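Local coordinates for molybdopterin biosynthesis moeA protein (Pyrococcus horikoshii, PDB 1WU2), which probably takes part in molybdenum cofactor biosynthesis, as MoeA proteins do when they insert molybdenum into molybdopterin, at residues Pro52-Ala57 with Ile141-Glu146; Ala113-Met118 with Arg133-Gly138. One frame throughout, in Å; residues are numbered along the deposited sequence.

Interaction 1: Pro52-Ala57 with Ile141-Glu146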
# COMPACT_ATOMS: atom_id res chain seq x y z
N PRO A 52 23.59 -3.64 -23.69
CA PRO A 52 25.06 -3.58 -23.60
C PRO A 52 25.75 -2.91 -24.79
O PRO A 52 26.93 -2.55 -24.67
CB PRO A 52 25.47 -5.05 -23.47
CG PRO A 52 24.35 -5.84 -24.04
CD PRO A 52 23.10 -5.00 -23.97
N PHE A 53 25.05 -2.74 -25.92
CA PHE A 53 25.61 -2.05 -27.09
C PHE A 53 24.56 -1.24 -27.86
O PHE A 53 23.36 -1.34 -27.61
CB PHE A 53 26.32 -3.04 -28.02
CG PHE A 53 25.48 -4.22 -28.43
CD1 PHE A 53 24.73 -4.18 -29.59
CD2 PHE A 53 25.46 -5.37 -27.65
CE1 PHE A 53 23.96 -5.27 -29.97
CE2 PHE A 53 24.68 -6.46 -28.03
CZ PHE A 53 23.93 -6.41 -29.19
N ASP A 54 25.04 -0.41 -28.79
CA ASP A 54 24.16 0.38 -29.67
C ASP A 54 23.42 -0.57 -30.60
O ASP A 54 24.06 -1.35 -31.30
CB ASP A 54 24.95 1.39 -30.51
CG ASP A 54 25.77 2.37 -29.67
OD1 ASP A 54 25.42 2.61 -28.50
OD2 ASP A 54 26.78 2.96 -30.12
N ARG A 55 22.09 -0.50 -30.62
CA ARG A 55 21.26 -1.40 -31.41
C ARG A 55 20.41 -0.64 -32.42
O ARG A 55 20.04 0.50 -32.19
CB ARG A 55 20.30 -2.16 -30.49
CG ARG A 55 20.96 -2.98 -29.39
CD ARG A 55 20.62 -4.45 -29.44
NE ARG A 55 20.36 -5.02 -28.13
CZ ARG A 55 20.02 -6.29 -27.92
NH1 ARG A 55 19.89 -7.14 -28.94
NH2 ARG A 55 19.81 -6.70 -26.67
N ALA A 56 20.10 -1.30 -33.53
CA ALA A 56 19.10 -0.78 -34.45
C ALA A 56 17.73 -1.00 -33.83
O ALA A 56 17.41 -2.11 -33.42
CB ALA A 56 19.20 -1.49 -35.79
N ALA A 57 16.93 0.06 -33.74
CA ALA A 57 15.58 -0.02 -33.18
C ALA A 57 14.56 -0.44 -34.23
O ALA A 57 13.39 -0.65 -33.91
CB ALA A 57 15.19 1.33 -32.58
N ILE A 141 18.31 4.44 -33.04
CA ILE A 141 19.35 3.72 -32.31
C ILE A 141 19.01 3.67 -30.83
O ILE A 141 18.90 4.71 -30.17
CB ILE A 141 20.74 4.37 -32.52
CG1 ILE A 141 21.20 4.16 -33.97
CG2 ILE A 141 21.76 3.75 -31.56
CD1 ILE A 141 22.46 4.91 -34.34
N ALA A 142 18.83 2.46 -30.31
CA ALA A 142 18.82 2.22 -28.88
C ALA A 142 20.26 2.22 -28.38
O ALA A 142 20.95 1.21 -28.45
CB ALA A 142 18.13 0.89 -28.56
N PHE A 143 20.71 3.37 -27.89
CA PHE A 143 22.10 3.53 -27.46
C PHE A 143 22.43 2.69 -26.23
O PHE A 143 21.54 2.24 -25.51
CB PHE A 143 22.41 5.01 -27.18
CG PHE A 143 22.62 5.82 -28.42
CD1 PHE A 143 23.81 5.73 -29.13
CD2 PHE A 143 21.63 6.69 -28.88
CE1 PHE A 143 24.01 6.49 -30.28
CE2 PHE A 143 21.83 7.44 -30.03
CZ PHE A 143 23.02 7.34 -30.73
N THR A 144 23.73 2.51 -25.99
CA THR A 144 24.22 1.73 -24.87
C THR A 144 23.78 2.36 -23.55
O THR A 144 24.07 3.52 -23.28
CB THR A 144 25.76 1.64 -24.92
OG1 THR A 144 26.17 0.92 -26.08
CG2 THR A 144 26.32 0.82 -23.76
N GLY A 145 23.05 1.58 -22.76
CA GLY A 145 22.67 1.99 -21.42
C GLY A 145 21.50 2.95 -21.36
O GLY A 145 21.31 3.62 -20.35
N GLU A 146 20.70 3.01 -22.42
CA GLU A 146 19.55 3.91 -22.46
C GLU A 146 18.52 3.54 -21.38
O GLU A 146 17.82 4.42 -20.86
CB GLU A 146 18.90 3.95 -23.85
CG GLU A 146 18.29 2.63 -24.33
CD GLU A 146 17.32 2.81 -25.49
OE1 GLU A 146 16.53 1.88 -25.75
OE2 GLU A 146 17.36 3.87 -26.14
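R55 and A142 pair as the hydrogen-bonded position of a short antiparallel ladder, with A56 and I141 the non-hydrogen-bonded pair beside it. R55 N gives to A142 O at 3.0 Å, and A142 N returns a more bent bond to R55 O, 134° at the hydrogen. Beyond the ladder D54 takes over from the backbone. Its OD1 is gripped twice by T144: the amide N comes in at 3.0 Å nearly in line with the C-O bond, while OG1, also 3.0 Å from OD1, sits above the carboxylate plane. D54 CG stands anti to its carbonyl carbon (chi1 -58°), which carries it to the T144 side. The same OD1 touches the ring edge of F143 at CD1 (3.6 Å), the two planes 81° apart; within its own segment, I141 CG2 lies over the centre of one face of that ring. An alanine at D54 would probably leave T144 N and OG1 without their shared acceptor, and the start of the type II turn from F143 to E146 less firmly fixed to 52-54. The end of the R55 side chain leads away, NH2 bonding G206 O of the second subunit. This is a two-stranded antiparallel ribbon, continued at one end by the D54-T144 bonds, within the MoeA N-terminal region and against the dimer partner.

Interaction 2: Ala113-Met118 with Arg133-Gly138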
# COMPACT_ATOMS: atom_id res chain seq x y z
N ALA A 113 28.60 3.95 -38.79
CA ALA A 113 27.22 4.42 -38.79
C ALA A 113 26.84 5.11 -37.48
O ALA A 113 27.24 4.67 -36.40
CB ALA A 113 26.27 3.27 -39.07
N ASN A 114 26.08 6.19 -37.59
CA ASN A 114 25.51 6.87 -36.43
C ASN A 114 23.99 7.05 -36.53
O ASN A 114 23.40 7.77 -35.72
CB ASN A 114 26.21 8.22 -36.18
CG ASN A 114 25.96 9.23 -37.29
OD1 ASN A 114 25.44 8.90 -38.34
ND2 ASN A 114 26.34 10.48 -37.04
N ALA A 115 23.36 6.38 -37.50
CA ALA A 115 21.91 6.42 -37.66
C ALA A 115 21.38 5.23 -38.45
O ALA A 115 22.13 4.54 -39.14
CB ALA A 115 21.49 7.72 -38.33
N VAL A 116 20.07 4.99 -38.34
CA VAL A 116 19.39 3.95 -39.11
C VAL A 116 18.08 4.50 -39.68
O VAL A 116 17.29 5.11 -38.96
CB VAL A 116 19.11 2.69 -38.27
CG1 VAL A 116 18.44 1.60 -39.11
CG2 VAL A 116 20.41 2.15 -37.65
N ILE A 117 17.86 4.26 -40.97
CA ILE A 117 16.64 4.69 -41.66
C ILE A 117 15.75 3.48 -41.91
O ILE A 117 16.23 2.43 -42.34
CB ILE A 117 16.98 5.42 -43.00
CG1 ILE A 117 15.70 5.89 -43.71
CG2 ILE A 117 17.79 4.52 -43.96
CD1 ILE A 117 15.32 7.32 -43.42
N MSE A 118 14.46 3.63 -41.63
CA MSE A 118 13.49 2.56 -41.84
C MSE A 118 13.50 2.10 -43.30
O MSE A 118 13.64 2.90 -44.21
CB MSE A 118 12.09 3.04 -41.47
CG MSE A 118 11.92 3.40 -40.02
SE MSE A 118 10.07 3.79 -39.61
CE MSE A 118 9.40 1.97 -39.54
N ARG A 133 14.55 12.71 -47.16
CA ARG A 133 14.51 13.65 -46.03
C ARG A 133 15.72 13.49 -45.11
O ARG A 133 16.28 12.41 -45.00
CB ARG A 133 13.22 13.44 -45.23
CG ARG A 133 12.13 14.45 -45.52
CD ARG A 133 11.16 14.03 -46.61
NE ARG A 133 10.46 15.16 -47.21
CZ ARG A 133 9.38 15.05 -47.99
NH1 ARG A 133 8.86 13.86 -48.28
NH2 ARG A 133 8.81 16.15 -48.48
N PRO A 134 16.11 14.57 -44.43
CA PRO A 134 17.26 14.52 -43.52
C PRO A 134 17.07 13.59 -42.32
O PRO A 134 16.03 13.63 -41.66
CB PRO A 134 17.42 15.98 -43.06
CG PRO A 134 16.67 16.79 -44.05
CD PRO A 134 15.53 15.93 -44.48
N VAL A 135 18.09 12.78 -42.07
CA VAL A 135 18.10 11.83 -40.97
C VAL A 135 18.92 12.41 -39.82
O VAL A 135 20.04 12.88 -40.04
CB VAL A 135 18.70 10.48 -41.42
CG1 VAL A 135 18.83 9.50 -40.25
CG2 VAL A 135 17.86 9.87 -42.53
N ALA A 136 18.37 12.38 -38.62
CA ALA A 136 19.05 12.90 -37.43
C ALA A 136 20.13 11.92 -36.96
O ALA A 136 19.96 10.71 -37.11
CB ALA A 136 18.05 13.14 -36.32
N PRO A 137 21.23 12.44 -36.41
CA PRO A 137 22.20 11.59 -35.71
C PRO A 137 21.56 10.89 -34.51
O PRO A 137 20.95 11.54 -33.67
CB PRO A 137 23.28 12.58 -35.25
CG PRO A 137 23.11 13.77 -36.13
CD PRO A 137 21.66 13.85 -36.43
N GLY A 138 21.68 9.57 -34.47
CA GLY A 138 21.11 8.77 -33.40
C GLY A 138 19.69 8.32 -33.68
O GLY A 138 19.03 7.79 -32.79
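A115 and I117, from strand 115-118, both pack on V135, which divides its two methyls between them. CG1 of V135 is anti to its backbone N (chi1 175°) and meets A115 CB at 3.7 Å; CG2 meets I117 CD1, also at 3.7 Å. All three residues are buried, and I63 and Y61 of the neighbouring strand 60-63 lie against V135 and I117 respectively. A115 CB also touches the carbonyl O of A136 at 3.6 Å. This is the tight part.

Toward N114 and P137 the contact thins out. The side chains of these two run side by side, pointing the same way, with ND2 of N114 no nearer than 4.1 Å to CB of P137, and the proline, like A136, is exposed. The amide group of N114 has its polar partners outside the two segments: OD1 accepts from A65 N and ND2 gives to E66 OE2. What ties the loop down here is backbone, G138 N to N114 O at 2.8 Å, the donor almost in line with the C=O bond. N114 and A115 both pair with I63 of strand 60-63, a classic beta bulge where strand 115-118 begins.

The chemistry is thus divided: methyl groups pack at the inner end, a single backbone hydrogen bond fixes the outer one, and no charged group bridges the segments. Between these two segments, apolar packing and one directional bond do the holding; V135 N is also bonded to T68 OG1.

The two contacts lie about 14 Å apart, centre to centre, on the same side of the chain's centre and within the MoeA N-terminal region. Along the chain the order is 52-57, 113-118, 133-138, 141-146, so interaction 2 falls wholly between the halves of interaction 1. Strand 115-118 is an outermost strand of a six-stranded mixed sheet, whereas 55-56 and 141-142 form a separate two-stranded ribbon. The two are in direct touch: I141 CD1 lies 3.3 Å from N114 O, and F143 CZ packs on G138 CA at 3.6 Å. The ribbon, through which the chain enters and leaves this part of the N-terminal region, packs against the start of edge strand 115-118 and the loop at G138, and interaction 1 also reaches the second subunit.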